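Local coordinates for uncharacterized protein (Pseudomonas aeruginosa UCBPP-PA14, PDB 3FD9) that is the antiactivator ExsD, which probably represses type III secretion genes by disrupting self-association and DNA binding of the activator ExsA until ExsC relieves the block, at residues Ala17-Tyr22 with Leu48-Glu52; Tyr22-Ile28 with Leu54-Leu58; Met99-Leu104 with Met197-Leu201; Leu105-Trp111 with Ala189-Trp193. Numbering follows the deposited sequence.

Contact 1. Residues Ala17-Tyr22 with Leu48-Glu52; sequences ASSSLY and LFRCE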
# COMPACT_ATOMS: atom_id res chain seq x y z
N ALA A 17 -7.61 -17.32 2.78
CA ALA A 17 -8.16 -15.97 2.92
C ALA A 17 -7.80 -15.34 4.27
O ALA A 17 -8.57 -15.43 5.23
CB ALA A 17 -9.67 -15.98 2.72
N SER A 18 -6.63 -14.70 4.32
CA SER A 18 -6.09 -14.15 5.55
C SER A 18 -6.00 -12.63 5.50
O SER A 18 -6.16 -12.03 4.44
CB SER A 18 -4.69 -14.71 5.78
OG SER A 18 -3.86 -14.40 4.67
N SER A 19 -5.74 -12.02 6.66
CA SER A 19 -5.66 -10.57 6.76
C SER A 19 -4.58 -10.01 5.86
O SER A 19 -4.59 -8.83 5.53
CB SER A 19 -5.39 -10.15 8.21
OG SER A 19 -4.11 -10.60 8.63
N SER A 20 -3.64 -10.86 5.48
CA SER A 20 -2.55 -10.45 4.60
C SER A 20 -3.06 -10.08 3.21
O SER A 20 -2.59 -9.12 2.62
CB SER A 20 -1.52 -11.57 4.51
OG SER A 20 -0.34 -11.09 3.90
N LEU A 21 -4.03 -10.83 2.69
CA LEU A 21 -4.64 -10.51 1.40
C LEU A 21 -5.22 -9.11 1.40
O LEU A 21 -5.16 -8.40 0.40
CB LEU A 21 -5.75 -11.51 1.07
CG LEU A 21 -5.37 -12.77 0.29
CD1 LEU A 21 -6.54 -13.75 0.26
CD2 LEU A 21 -4.89 -12.43 -1.12
N TYR A 22 -5.81 -8.72 2.52
CA TYR A 22 -6.50 -7.45 2.62
C TYR A 22 -5.55 -6.29 2.85
O TYR A 22 -5.80 -5.18 2.40
CB TYR A 22 -7.54 -7.50 3.75
CG TYR A 22 -8.70 -8.41 3.43
CD1 TYR A 22 -8.81 -9.66 4.02
CD2 TYR A 22 -9.67 -8.03 2.51
CE1 TYR A 22 -9.87 -10.50 3.73
CE2 TYR A 22 -10.73 -8.85 2.21
CZ TYR A 22 -10.83 -10.08 2.82
OH TYR A 22 -11.89 -10.91 2.52
N LEU A 48 -15.20 -12.63 9.56
CA LEU A 48 -15.21 -11.39 8.80
C LEU A 48 -14.39 -11.54 7.53
O LEU A 48 -14.80 -11.09 6.47
CB LEU A 48 -14.64 -10.24 9.63
CG LEU A 48 -14.32 -9.00 8.81
CD1 LEU A 48 -15.62 -8.35 8.31
CD2 LEU A 48 -13.49 -8.01 9.61
N PHE A 49 -13.24 -12.18 7.64
CA PHE A 49 -12.33 -12.25 6.51
C PHE A 49 -12.89 -13.09 5.38
O PHE A 49 -12.54 -12.89 4.22
CB PHE A 49 -10.94 -12.76 6.93
CG PHE A 49 -10.14 -11.76 7.72
CD1 PHE A 49 -9.35 -12.17 8.78
CD2 PHE A 49 -10.19 -10.41 7.41
CE1 PHE A 49 -8.61 -11.25 9.51
CE2 PHE A 49 -9.46 -9.49 8.14
CZ PHE A 49 -8.67 -9.90 9.19
N ARG A 50 -13.77 -14.03 5.72
CA ARG A 50 -14.31 -14.94 4.72
C ARG A 50 -15.70 -14.55 4.22
O ARG A 50 -16.24 -15.18 3.31
CB ARG A 50 -14.33 -16.37 5.27
CG ARG A 50 -13.15 -17.22 4.83
CD ARG A 50 -12.96 -18.43 5.72
NE ARG A 50 -14.22 -18.90 6.28
CZ ARG A 50 -14.52 -18.86 7.58
NH1 ARG A 50 -13.63 -18.38 8.44
NH2 ARG A 50 -15.69 -19.30 8.01
N CYS A 51 -16.28 -13.51 4.80
CA CYS A 51 -17.66 -13.17 4.49
C CYS A 51 -17.82 -12.54 3.10
O CYS A 51 -16.89 -11.95 2.57
CB CYS A 51 -18.26 -12.28 5.59
SG CYS A 51 -17.88 -10.53 5.47
N GLU A 52 -19.00 -12.69 2.53
CA GLU A 52 -19.26 -12.25 1.15
C GLU A 52 -19.05 -10.76 0.94
O GLU A 52 -18.48 -10.35 -0.06
CB GLU A 52 -20.67 -12.63 0.72
CG GLU A 52 -20.82 -14.08 0.30
CD GLU A 52 -20.20 -14.35 -1.06
OE1 GLU A 52 -19.37 -13.53 -1.52
OE2 GLU A 52 -20.56 -15.39 -1.67

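Contact 2. Residues Tyr22-Ile28 with Leu54-Leu58; sequences YRESGII and LQQRL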
# COMPACT_ATOMS: atom_id res chain seq x y z
N TYR A 22 -5.81 -8.72 2.52
CA TYR A 22 -6.50 -7.45 2.62
C TYR A 22 -5.55 -6.29 2.85
O TYR A 22 -5.80 -5.18 2.40
CB TYR A 22 -7.54 -7.50 3.75
CG TYR A 22 -8.70 -8.41 3.43
CD1 TYR A 22 -8.81 -9.66 4.02
CD2 TYR A 22 -9.67 -8.03 2.51
CE1 TYR A 22 -9.87 -10.50 3.73
CE2 TYR A 22 -10.73 -8.85 2.21
CZ TYR A 22 -10.83 -10.08 2.82
OH TYR A 22 -11.89 -10.91 2.52
N ARG A 23 -4.46 -6.56 3.54
CA ARG A 23 -3.44 -5.57 3.73
C ARG A 23 -2.73 -5.31 2.41
O ARG A 23 -2.63 -4.16 1.97
CB ARG A 23 -2.46 -6.01 4.83
CG ARG A 23 -3.05 -5.96 6.23
CD ARG A 23 -2.76 -4.65 6.94
NE ARG A 23 -2.64 -3.52 6.02
CZ ARG A 23 -1.50 -2.90 5.73
NH1 ARG A 23 -0.36 -3.28 6.30
NH2 ARG A 23 -1.50 -1.88 4.88
N GLU A 24 -2.25 -6.37 1.76
CA GLU A 24 -1.57 -6.23 0.47
C GLU A 24 -2.40 -5.51 -0.59
O GLU A 24 -1.87 -4.77 -1.42
CB GLU A 24 -1.16 -7.59 -0.07
CG GLU A 24 -0.00 -8.24 0.67
CD GLU A 24 0.18 -9.69 0.24
OE1 GLU A 24 -0.46 -10.10 -0.76
OE2 GLU A 24 0.96 -10.42 0.90
N SER A 25 -3.71 -5.73 -0.56
CA SER A 25 -4.61 -5.14 -1.54
C SER A 25 -5.09 -3.76 -1.13
O SER A 25 -5.95 -3.18 -1.80
CB SER A 25 -5.83 -6.04 -1.76
OG SER A 25 -5.48 -7.18 -2.52
N GLY A 26 -4.56 -3.24 -0.03
CA GLY A 26 -4.93 -1.92 0.45
C GLY A 26 -6.41 -1.78 0.71
O GLY A 26 -7.00 -0.72 0.51
N ILE A 27 -7.03 -2.87 1.15
CA ILE A 27 -8.45 -2.85 1.48
C ILE A 27 -8.61 -2.40 2.92
O ILE A 27 -9.57 -1.70 3.26
CB ILE A 27 -9.08 -4.24 1.27
CG1 ILE A 27 -8.97 -4.64 -0.20
CG2 ILE A 27 -10.56 -4.23 1.65
CD1 ILE A 27 -9.73 -3.71 -1.14
N ILE A 28 -7.65 -2.81 3.75
CA ILE A 28 -7.64 -2.52 5.18
C ILE A 28 -6.27 -1.96 5.57
O ILE A 28 -5.24 -2.61 5.36
CB ILE A 28 -7.90 -3.80 5.98
CG1 ILE A 28 -9.15 -4.50 5.47
CG2 ILE A 28 -8.04 -3.49 7.45
CD1 ILE A 28 -9.79 -5.44 6.47
N LEU A 54 -17.18 -8.49 2.62
CA LEU A 54 -15.79 -8.08 2.61
C LEU A 54 -15.07 -8.65 1.39
O LEU A 54 -14.15 -8.04 0.87
CB LEU A 54 -15.09 -8.48 3.91
CG LEU A 54 -13.70 -7.89 4.12
CD1 LEU A 54 -13.70 -6.38 3.92
CD2 LEU A 54 -13.15 -8.24 5.50
N GLN A 55 -15.51 -9.82 0.94
CA GLN A 55 -14.92 -10.44 -0.25
C GLN A 55 -15.23 -9.62 -1.51
O GLN A 55 -14.42 -9.54 -2.43
CB GLN A 55 -15.45 -11.86 -0.42
CG GLN A 55 -14.98 -12.84 0.64
CD GLN A 55 -13.53 -13.22 0.46
OE1 GLN A 55 -12.94 -13.00 -0.60
NE2 GLN A 55 -12.95 -13.81 1.50
N GLN A 56 -16.43 -9.05 -1.54
CA GLN A 56 -16.88 -8.22 -2.64
C GLN A 56 -16.05 -6.95 -2.68
O GLN A 56 -15.57 -6.54 -3.74
CB GLN A 56 -18.36 -7.88 -2.44
CG GLN A 56 -18.99 -6.90 -3.43
CD GLN A 56 -20.52 -6.85 -3.32
OE1 GLN A 56 -21.21 -7.81 -3.67
NE2 GLN A 56 -21.04 -5.73 -2.82
N ARG A 57 -15.85 -6.32 -1.52
CA ARG A 57 -15.03 -5.13 -1.45
C ARG A 57 -13.60 -5.42 -1.87
O ARG A 57 -12.98 -4.63 -2.58
CB ARG A 57 -15.09 -4.49 -0.06
CG ARG A 57 -16.46 -3.93 0.24
CD ARG A 57 -16.46 -3.01 1.43
NE ARG A 57 -15.76 -1.76 1.13
CZ ARG A 57 -16.33 -0.56 1.08
NH1 ARG A 57 -17.63 -0.43 1.32
NH2 ARG A 57 -15.60 0.51 0.80
N LEU A 58 -13.06 -6.57 -1.45
CA LEU A 58 -11.71 -6.95 -1.85
C LEU A 58 -11.59 -7.02 -3.38
O LEU A 58 -10.74 -6.35 -3.98
CB LEU A 58 -11.31 -8.29 -1.22
CG LEU A 58 -9.96 -8.88 -1.67
CD1 LEU A 58 -8.83 -7.92 -1.45
CD2 LEU A 58 -9.68 -10.19 -0.94

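Contact 3. Residues Met99-Leu104 with Met197-Leu201; sequences MIDWVL and MATLL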
# COMPACT_ATOMS: atom_id res chain seq x y z
N MSE A 99 -21.18 4.92 -9.07
CA MSE A 99 -21.92 4.31 -10.16
C MSE A 99 -21.07 3.24 -10.86
O MSE A 99 -21.58 2.21 -11.29
CB MSE A 99 -22.36 5.38 -11.15
CG MSE A 99 -22.94 4.82 -12.43
SE MSE A 99 -24.69 3.98 -12.15
CE MSE A 99 -25.77 5.64 -11.99
N ILE A 100 -19.77 3.49 -10.94
CA ILE A 100 -18.87 2.63 -11.69
C ILE A 100 -18.48 1.39 -10.91
O ILE A 100 -18.46 0.29 -11.45
CB ILE A 100 -17.58 3.37 -12.07
CG1 ILE A 100 -17.86 4.46 -13.11
CG2 ILE A 100 -16.55 2.40 -12.59
CD1 ILE A 100 -16.71 5.45 -13.27
N ASP A 101 -18.16 1.57 -9.64
CA ASP A 101 -17.58 0.50 -8.86
C ASP A 101 -18.63 -0.45 -8.32
O ASP A 101 -18.34 -1.61 -8.03
CB ASP A 101 -16.78 1.06 -7.69
CG ASP A 101 -15.50 1.71 -8.14
OD1 ASP A 101 -14.83 1.15 -9.04
OD2 ASP A 101 -15.17 2.78 -7.58
N TRP A 102 -19.85 0.06 -8.19
CA TRP A 102 -20.93 -0.71 -7.60
C TRP A 102 -21.90 -1.24 -8.63
O TRP A 102 -22.63 -2.19 -8.37
CB TRP A 102 -21.65 0.11 -6.53
CG TRP A 102 -21.13 -0.16 -5.14
CD1 TRP A 102 -21.46 -1.22 -4.33
CD2 TRP A 102 -20.20 0.63 -4.40
NE1 TRP A 102 -20.77 -1.13 -3.14
CE2 TRP A 102 -19.99 -0.01 -3.16
CE3 TRP A 102 -19.51 1.82 -4.66
CZ2 TRP A 102 -19.14 0.50 -2.19
CZ3 TRP A 102 -18.65 2.32 -3.70
CH2 TRP A 102 -18.48 1.66 -2.48
N VAL A 103 -21.91 -0.65 -9.82
CA VAL A 103 -22.85 -1.09 -10.83
C VAL A 103 -22.14 -1.46 -12.13
O VAL A 103 -21.99 -2.63 -12.45
CB VAL A 103 -23.92 -0.02 -11.12
CG1 VAL A 103 -24.93 -0.52 -12.13
CG2 VAL A 103 -24.63 0.37 -9.85
N LEU A 104 -21.68 -0.45 -12.87
CA LEU A 104 -21.20 -0.67 -14.22
C LEU A 104 -20.17 -1.79 -14.33
O LEU A 104 -20.30 -2.67 -15.19
CB LEU A 104 -20.66 0.62 -14.82
CG LEU A 104 -21.63 1.80 -14.85
CD1 LEU A 104 -20.99 2.97 -15.60
CD2 LEU A 104 -22.95 1.42 -15.47
N MSE A 197 -18.43 5.11 -21.07
CA MSE A 197 -17.59 5.25 -19.89
C MSE A 197 -16.84 6.58 -19.90
O MSE A 197 -16.69 7.22 -18.87
CB MSE A 197 -16.62 4.08 -19.79
CG MSE A 197 -15.75 4.10 -18.54
SE MSE A 197 -16.78 3.97 -16.86
CE MSE A 197 -17.72 2.27 -17.17
N ALA A 198 -16.37 6.99 -21.08
CA ALA A 198 -15.71 8.27 -21.24
C ALA A 198 -16.64 9.42 -20.87
O ALA A 198 -16.26 10.34 -20.15
CB ALA A 198 -15.23 8.44 -22.67
N THR A 199 -17.87 9.34 -21.36
CA THR A 199 -18.85 10.38 -21.12
C THR A 199 -19.19 10.52 -19.64
O THR A 199 -19.16 11.61 -19.09
CB THR A 199 -20.14 10.12 -21.88
OG1 THR A 199 -19.87 10.18 -23.29
CG2 THR A 199 -21.20 11.15 -21.50
N LEU A 200 -19.52 9.40 -19.00
CA LEU A 200 -19.79 9.42 -17.58
C LEU A 200 -18.62 10.05 -16.81
O LEU A 200 -18.81 10.79 -15.85
CB LEU A 200 -20.04 8.01 -17.08
CG LEU A 200 -20.17 7.90 -15.57
CD1 LEU A 200 -21.35 8.73 -15.10
CD2 LEU A 200 -20.32 6.44 -15.14
N LEU A 201 -17.41 9.74 -17.25
CA LEU A 201 -16.22 10.21 -16.56
C LEU A 201 -15.95 11.70 -16.82
O LEU A 201 -15.30 12.37 -16.01
CB LEU A 201 -15.02 9.36 -16.97
CG LEU A 201 -14.94 8.07 -16.17
CD1 LEU A 201 -13.75 7.24 -16.62
CD2 LEU A 201 -14.85 8.38 -14.68

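Contact 4. Residues Leu105-Trp111 with Ala189-Trp193; sequences LPVYGWW and AWPNW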
# COMPACT_ATOMS: atom_id res chain seq x y z
N LEU A 105 -19.15 -1.77 -13.48
CA LEU A 105 -18.10 -2.78 -13.55
C LEU A 105 -18.57 -4.19 -13.16
O LEU A 105 -18.29 -5.16 -13.87
CB LEU A 105 -16.88 -2.36 -12.72
CG LEU A 105 -16.05 -1.22 -13.29
CD1 LEU A 105 -14.76 -1.12 -12.53
CD2 LEU A 105 -15.77 -1.43 -14.78
N PRO A 106 -19.26 -4.32 -12.02
CA PRO A 106 -19.83 -5.63 -11.68
C PRO A 106 -20.79 -6.13 -12.77
O PRO A 106 -20.68 -7.26 -13.23
CB PRO A 106 -20.62 -5.34 -10.40
CG PRO A 106 -19.90 -4.18 -9.78
CD PRO A 106 -19.46 -3.33 -10.95
N VAL A 107 -21.71 -5.27 -13.17
CA VAL A 107 -22.69 -5.61 -14.19
C VAL A 107 -22.02 -6.07 -15.47
O VAL A 107 -22.48 -7.01 -16.12
CB VAL A 107 -23.62 -4.43 -14.49
CG1 VAL A 107 -24.34 -4.64 -15.81
CG2 VAL A 107 -24.61 -4.25 -13.34
N TYR A 108 -20.94 -5.40 -15.85
CA TYR A 108 -20.27 -5.74 -17.10
C TYR A 108 -19.56 -7.08 -16.99
O TYR A 108 -19.51 -7.83 -17.95
CB TYR A 108 -19.27 -4.66 -17.52
CG TYR A 108 -18.67 -4.93 -18.87
CD1 TYR A 108 -19.18 -4.33 -20.02
CD2 TYR A 108 -17.60 -5.81 -19.01
CE1 TYR A 108 -18.64 -4.58 -21.27
CE2 TYR A 108 -17.05 -6.07 -20.25
CZ TYR A 108 -17.57 -5.45 -21.38
OH TYR A 108 -17.02 -5.71 -22.61
N GLY A 109 -19.00 -7.36 -15.83
CA GLY A 109 -18.38 -8.65 -15.60
C GLY A 109 -19.41 -9.75 -15.70
O GLY A 109 -19.17 -10.81 -16.26
N TRP A 110 -20.59 -9.49 -15.14
CA TRP A 110 -21.70 -10.42 -15.23
C TRP A 110 -22.16 -10.59 -16.68
O TRP A 110 -22.20 -11.70 -17.19
CB TRP A 110 -22.85 -9.96 -14.33
CG TRP A 110 -24.02 -10.86 -14.39
CD1 TRP A 110 -24.25 -11.95 -13.59
CD2 TRP A 110 -25.12 -10.77 -15.29
NE1 TRP A 110 -25.44 -12.54 -13.95
CE2 TRP A 110 -25.99 -11.84 -14.99
CE3 TRP A 110 -25.46 -9.90 -16.32
CZ2 TRP A 110 -27.18 -12.04 -15.68
CZ3 TRP A 110 -26.64 -10.10 -17.01
CH2 TRP A 110 -27.48 -11.17 -16.69
N TRP A 111 -22.49 -9.49 -17.34
CA TRP A 111 -22.86 -9.54 -18.75
C TRP A 111 -21.86 -10.38 -19.52
O TRP A 111 -22.21 -11.37 -20.16
CB TRP A 111 -22.91 -8.13 -19.34
CG TRP A 111 -23.26 -8.10 -20.79
CD1 TRP A 111 -24.47 -8.41 -21.35
CD2 TRP A 111 -22.40 -7.74 -21.88
NE1 TRP A 111 -24.42 -8.26 -22.71
CE2 TRP A 111 -23.16 -7.85 -23.07
CE3 TRP A 111 -21.07 -7.34 -21.97
CZ2 TRP A 111 -22.63 -7.57 -24.32
CZ3 TRP A 111 -20.54 -7.05 -23.22
CH2 TRP A 111 -21.32 -7.17 -24.37
N ALA A 189 -20.95 -6.75 -29.27
CA ALA A 189 -22.27 -6.91 -28.67
C ALA A 189 -22.72 -5.68 -27.89
O ALA A 189 -23.89 -5.55 -27.53
CB ALA A 189 -22.31 -8.13 -27.79
N TRP A 190 -21.77 -4.78 -27.61
CA TRP A 190 -22.03 -3.54 -26.90
C TRP A 190 -21.03 -2.49 -27.36
O TRP A 190 -20.13 -2.12 -26.61
CB TRP A 190 -21.87 -3.72 -25.40
CG TRP A 190 -22.44 -2.59 -24.60
CD1 TRP A 190 -22.85 -1.38 -25.06
CD2 TRP A 190 -22.64 -2.56 -23.18
NE1 TRP A 190 -23.30 -0.60 -24.03
CE2 TRP A 190 -23.18 -1.30 -22.86
CE3 TRP A 190 -22.42 -3.48 -22.15
CZ2 TRP A 190 -23.51 -0.94 -21.55
CZ3 TRP A 190 -22.74 -3.12 -20.85
CH2 TRP A 190 -23.28 -1.86 -20.56
N PRO A 191 -21.20 -2.01 -28.60
CA PRO A 191 -20.22 -1.14 -29.26
C PRO A 191 -19.86 0.09 -28.43
O PRO A 191 -18.68 0.42 -28.35
CB PRO A 191 -20.95 -0.72 -30.54
CG PRO A 191 -21.96 -1.81 -30.78
CD PRO A 191 -22.40 -2.22 -29.42
N ASN A 192 -20.85 0.74 -27.82
CA ASN A 192 -20.62 2.02 -27.14
C ASN A 192 -20.28 1.95 -25.66
O ASN A 192 -20.43 2.94 -24.94
CB ASN A 192 -21.83 2.94 -27.31
CG ASN A 192 -22.07 3.33 -28.76
OD1 ASN A 192 -23.22 3.48 -29.18
ND2 ASN A 192 -20.99 3.50 -29.52
N TRP A 193 -19.82 0.79 -25.20
CA TRP A 193 -19.39 0.64 -23.80
C TRP A 193 -18.26 1.61 -23.50
O TRP A 193 -18.29 2.29 -22.49
CB TRP A 193 -18.97 -0.81 -23.52
CG TRP A 193 -18.16 -1.01 -22.26
CD1 TRP A 193 -16.83 -1.32 -22.20
CD2 TRP A 193 -18.62 -0.96 -20.91
NE1 TRP A 193 -16.43 -1.45 -20.89
CE2 TRP A 193 -17.52 -1.24 -20.08
CE3 TRP A 193 -19.86 -0.71 -20.32
CZ2 TRP A 193 -17.61 -1.26 -18.69
CZ3 TRP A 193 -19.96 -0.74 -18.96
CH2 TRP A 193 -18.84 -1.01 -18.15

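Contact 1. Residues Ala17-Tyr22 with Leu48-Glu52
A17, the poorly ordered start of the modelled chain, comes alongside the end of helix 42-50, its O 4.0 Å from F49 CB and its CB 4.3 Å from R50 CG. S18 turns its side chain away and packs on R134 of the second subunit. At the beginning of helix 19-24, S19 lies over one face of the F49 ring, S19 CB being 3.4 Å from F49 CZ; so small a residue lets the backbone settle close. The Y22 ring runs nearly parallel to that of F49 (planes at 23°) but is slid so far, centroids 5.6 Å apart, that the two barely overlap; Y22 CE1 to F49 CD2 is 3.7 Å. Tyrosine suits this place because its length brings a hydroxyl to the neighbouring backbone: Y22 OH donates a 2.7 Å hydrogen bond to F49 O. Apolar packing and this bond, which satisfies the one polar group of the buried side chain, thus fasten helix 19-24 to the end of helix 42-50 in the N-terminal helical part.

Contact 2. Residues Tyr22-Ile28 with Leu54-Leu58
Y22 lays one face of its ring against L54, whose CD2 sits 4.2 Å from the ring centroid and 21° off the normal, a CH-pi contact. L58, one turn later on helix 52-60, also meets the ring, with L58 CB 3.5 Å from Y22 CE2. Q55 NE2 lies 3.3 Å from Y22 OH at the ring edge, but at too poor an angle for a hydrogen bond. Helix 19-24 ends in a Schellman motif: G26, with no side chain to strain, takes the positive phi, while G26 N bonds to R23 O and I27 N to Y22 O, each at 2.9 Å. This reversal turns I27 toward helix 52-60, its CG1 3.5 Å from L58 CD1 and its CD1 3.7 Å from R57 O. S25 CB lies 3.6 Å from L58 CD1. Helix 19-24 and its C-terminal turn thus pack on helix 52-60, in the ExsD N-terminal domain, through apolar burial, while Y22 OH bonds to F49 O and R57 forms a salt bridge with D89.

Contact 3. Residues Met99-Leu104 with Met197-Leu201
Two helical segments run roughly antiparallel here, their N-to-C directions at 141° and their axes no closer than 12.5 Å, so the backbones stand well apart and long side chains must fill the gap. Helix 96-115 widens into a pi-type turn at this point: L104 N bonds to M99 O at 3.1 Å, five residues back, while the bond from V103 N to the same oxygen is weak. With that spacing, M99, I100 and L104 all direct their CA-to-CB bonds toward helix 193-203. L200 meets all three: its CD2 is 3.6 Å from L104 CD1, 3.8 Å from I100 CG1 and 4.1 Å from M99 CG. At M197, as at M99, selenomethionine stands in for methionine; the flexible, unbranched chain brings M197 SE to 3.9 Å from I100 CD1 and M197 CE to 3.7 Å from L104 CD1. L201 CD2 lies 3.7 Å from I100 CD1. F209 covers L104 and M197, and M39 and L73 of the third subunit pack on M197 and L201, respectively. No hydrogen bond crosses between the segments; interlocking apolar side chains alone join the helices, a hydrophobic core continued by the neighbouring subunit.

Contact 4. Residues Leu105-Trp111 with Ala189-Trp193
Four large aromatic residues, Y108, W111, W190 and W193, cluster to join helix 96-115 to the turn between helices 157-189 and 193-203. Y108 and W111, three residues apart, extend from the same side of their helix. W190 and W193 begin and end a type I beta turn, closed by W193 N to W190 O at 3.2 Å. Y108 stacks face to face on the five-membered ring of W193, centroids 4.2 Å apart and planes at 28°. Its ring also runs near parallel to the six-membered ring of W190 but slid apart (centroids 5.9 Å, planes at 28°), with Y108 CD1 3.9 Å from W190 CZ3. W190 points an edge at the face of W111, a T-shaped pair with six-membered-ring centroids 5.5 Å apart and planes at 84°. A189 CB meets the edge of the W111 ring, 3.5 Å from W111 CZ2. W190 NE1 bonds to F209 O. No hydrogen bond crosses between the segments: stacking and apolar burial hold them, and broad, flat tryptophans suit the wide separation of the backbones.

In the fold
Along the chain, contacts 1 and 2 close before contacts 3 and 4 begin. The first pair, with centres 7 Å apart, shares Y22 and helix 19-24, which packs against the successive helices 42-50 and 52-60; their segments alternate in sequence, interlacing this N-terminal helical part. The second pair, centres 11 Å apart, divides helix 96-115 between helix 193-203 and the turn before it, so the long excursion through helices 119-147 and 157-189 returns to its base there. The centres of contacts 1 and 3 are about 27 Å apart, on opposite sides of the chain's centre, yet R57 of contact 2 touches W102 of contact 3. Contacts 1 and 2 adjoin the second subunit, contacts 2, 3 and 4 the third.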